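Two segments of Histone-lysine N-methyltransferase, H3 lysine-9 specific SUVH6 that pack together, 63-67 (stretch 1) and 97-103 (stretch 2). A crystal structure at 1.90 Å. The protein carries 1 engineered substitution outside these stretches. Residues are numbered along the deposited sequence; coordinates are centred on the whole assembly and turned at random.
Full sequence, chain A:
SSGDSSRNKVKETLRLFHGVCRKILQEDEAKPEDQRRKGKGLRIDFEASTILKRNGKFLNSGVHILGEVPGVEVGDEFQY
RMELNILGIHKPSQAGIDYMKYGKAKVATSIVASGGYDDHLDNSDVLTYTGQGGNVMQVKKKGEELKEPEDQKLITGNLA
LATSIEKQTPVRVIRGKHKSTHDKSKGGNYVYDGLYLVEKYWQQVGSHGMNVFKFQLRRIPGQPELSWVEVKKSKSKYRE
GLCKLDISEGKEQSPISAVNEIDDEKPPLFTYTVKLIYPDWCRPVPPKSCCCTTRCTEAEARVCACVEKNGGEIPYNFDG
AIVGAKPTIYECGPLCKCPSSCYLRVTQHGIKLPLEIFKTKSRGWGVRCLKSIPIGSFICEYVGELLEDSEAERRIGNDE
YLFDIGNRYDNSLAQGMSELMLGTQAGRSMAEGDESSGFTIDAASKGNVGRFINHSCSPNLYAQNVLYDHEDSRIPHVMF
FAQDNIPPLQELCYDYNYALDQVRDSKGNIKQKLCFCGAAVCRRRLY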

# COMPACT_ATOMS: atom_id res chain seq x y z
N VAL A 63 3.45 7.55 -26.39
CA VAL A 63 2.65 8.78 -26.46
C VAL A 63 2.77 9.66 -25.22
O VAL A 63 2.96 9.17 -24.11
CB VAL A 63 1.15 8.47 -26.68
CG1 VAL A 63 0.93 7.72 -28.00
CG2 VAL A 63 0.58 7.69 -25.52
N HIS A 64 2.65 10.97 -25.44
CA HIS A 64 2.56 11.95 -24.36
C HIS A 64 1.10 12.30 -24.13
O HIS A 64 0.32 12.36 -25.08
CB HIS A 64 3.36 13.22 -24.68
CG HIS A 64 4.81 13.14 -24.31
ND1 HIS A 64 5.75 12.54 -25.11
CD2 HIS A 64 5.47 13.62 -23.23
CE1 HIS A 64 6.94 12.63 -24.53
NE2 HIS A 64 6.80 13.28 -23.39
N ILE A 65 0.73 12.54 -22.88
CA ILE A 65 -0.64 12.91 -22.53
C ILE A 65 -0.72 14.30 -21.88
O ILE A 65 0.03 14.60 -20.95
CB ILE A 65 -1.26 11.89 -21.55
CG1 ILE A 65 -1.26 10.49 -22.19
CG2 ILE A 65 -2.67 12.31 -21.16
CD1 ILE A 65 -1.66 9.39 -21.23
N LEU A 66 -1.62 15.14 -22.38
CA LEU A 66 -1.88 16.43 -21.73
C LEU A 66 -3.10 16.34 -20.82
O LEU A 66 -4.20 16.00 -21.28
CB LEU A 66 -2.09 17.53 -22.78
CG LEU A 66 -1.94 18.98 -22.31
CD1 LEU A 66 -0.56 19.23 -21.71
CD2 LEU A 66 -2.20 19.94 -23.46
N GLY A 67 -2.91 16.63 -19.54
CA GLY A 67 -4.00 16.63 -18.59
C GLY A 67 -4.11 15.33 -17.80
O GLY A 67 -3.10 14.72 -17.46
N ILE A 97 11.29 18.10 -16.03
CA ILE A 97 10.21 18.57 -16.89
C ILE A 97 9.98 17.66 -18.09
O ILE A 97 10.91 17.32 -18.81
CB ILE A 97 10.49 20.00 -17.42
CG1 ILE A 97 10.75 20.97 -16.26
CG2 ILE A 97 9.31 20.49 -18.26
CD1 ILE A 97 11.29 22.31 -16.71
N ASP A 98 8.73 17.27 -18.29
CA ASP A 98 8.31 16.54 -19.47
C ASP A 98 7.36 17.41 -20.27
O ASP A 98 6.52 18.14 -19.69
CB ASP A 98 7.65 15.21 -19.10
CG ASP A 98 7.60 14.23 -20.27
OD1 ASP A 98 8.26 14.48 -21.30
OD2 ASP A 98 6.92 13.18 -20.15
N TYR A 99 7.47 17.30 -21.59
CA TYR A 99 6.72 18.16 -22.50
C TYR A 99 6.38 17.47 -23.81
O TYR A 99 6.87 16.38 -24.12
CB TYR A 99 7.51 19.44 -22.77
CG TYR A 99 8.90 19.23 -23.34
CD1 TYR A 99 10.00 19.10 -22.50
CD2 TYR A 99 9.11 19.19 -24.71
CE1 TYR A 99 11.27 18.92 -23.01
CE2 TYR A 99 10.38 19.01 -25.23
CZ TYR A 99 11.46 18.87 -24.37
OH TYR A 99 12.72 18.69 -24.88
N MSE A 100 5.52 18.12 -24.59
CA MSE A 100 5.07 17.54 -25.85
C MSE A 100 4.78 18.64 -26.86
O MSE A 100 4.58 19.80 -26.49
CB MSE A 100 3.82 16.68 -25.63
CG MSE A 100 2.51 17.45 -25.55
SE MSE A 100 0.94 16.30 -25.19
CE MSE A 100 -0.42 17.55 -25.83
N LYS A 101 4.79 18.26 -28.13
CA LYS A 101 4.45 19.16 -29.22
C LYS A 101 3.03 19.69 -29.03
O LYS A 101 2.13 18.94 -28.66
CB LYS A 101 4.60 18.43 -30.55
CG LYS A 101 4.57 19.29 -31.78
CD LYS A 101 4.94 18.48 -33.03
CE LYS A 101 5.33 19.40 -34.18
NZ LYS A 101 6.10 18.69 -35.24
N TYR A 102 2.84 20.99 -29.24
CA TYR A 102 1.52 21.59 -29.12
C TYR A 102 1.38 22.70 -30.15
O TYR A 102 1.93 23.78 -29.97
CB TYR A 102 1.28 22.14 -27.72
CG TYR A 102 -0.12 22.66 -27.49
CD1 TYR A 102 -0.48 23.95 -27.83
CD2 TYR A 102 -1.08 21.84 -26.92
CE1 TYR A 102 -1.77 24.41 -27.62
CE2 TYR A 102 -2.36 22.30 -26.69
CZ TYR A 102 -2.70 23.58 -27.05
OH TYR A 102 -3.99 24.02 -26.83
N GLY A 103 0.64 22.43 -31.22
CA GLY A 103 0.59 23.35 -32.34
C GLY A 103 1.99 23.47 -32.92
O GLY A 103 2.63 22.46 -33.22

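The contact between these two segments is small, burying 292 Å² in all, and most of it is the work of three side chains: His64 and Leu66 from the first stretch and Met100, a selenomethionine, from the second. The second stretch runs as a strand from Ile97 to Tyr102, whereas the first is extended without belonging to a regular strand. The backbones do not pair: their nearest CA atoms, those of His64 and Met100, lie 6.3 Å apart.

Alternation along each extended chain sets the pattern. In the first stretch, the CA-to-CB bonds of His64 and Leu66 point toward the partner while that of Ile65 points away. In the strand, Asp98, Met100 and Tyr102 point toward the first stretch, and Tyr99, between two of them, points away.

His64 supplies the polar end of the contact and covers the most surface, 88 Å². With chi1 at -86° and chi2 at 82°, its ring reaches along the strand to Asp98, where His64 NE2 donates a hydrogen bond to Asp98 OD1 at 2.8 Å. The acceptor lies at the ring edge, near the ring plane, where an imidazole N-H naturally directs its hydrogen. Aspartate suits this buried position because its carboxylate has several acceptor sites: Asp98 OD1 also receives a weak hydrogen bond from the backbone N of Tyr99 at 2.9 Å, and OD2 is engaged elsewhere in the structure. The carbonyl O of Tyr99 lies 3.2 Å from His64 NE2, but over one face of the ring, so the angle is too poor for a hydrogen bond.

Met100 is the centre of the apolar part and contributes 85 Å². Met100 CB packs against His64 CB at 3.6 Å, so the histidine offers aliphatic contact near its backbone as well as a donor at its tip. From there the chain, p at chi1 and t at chi2 and chi3, extends along the first stretch, from His64 toward Leu66. Met100 SE comes within 4.2 Å of the backbone C of Ile65, and Met100 CE reaches Leu66 CB at 3.5 Å. A long, unbranched, apolar side chain is well suited to this path, since one residue can touch three successive neighbours.

Leu66, covering 56 Å², completes the apolar patch. Leu66 CD2 lies 3.8 Å from Met100 CE and 4.0 Å from Tyr102 CE2, so the one methyl touches both strand residues, the tyrosine ring making a modest further contact. Leucine's apolar bulk suits this place between them.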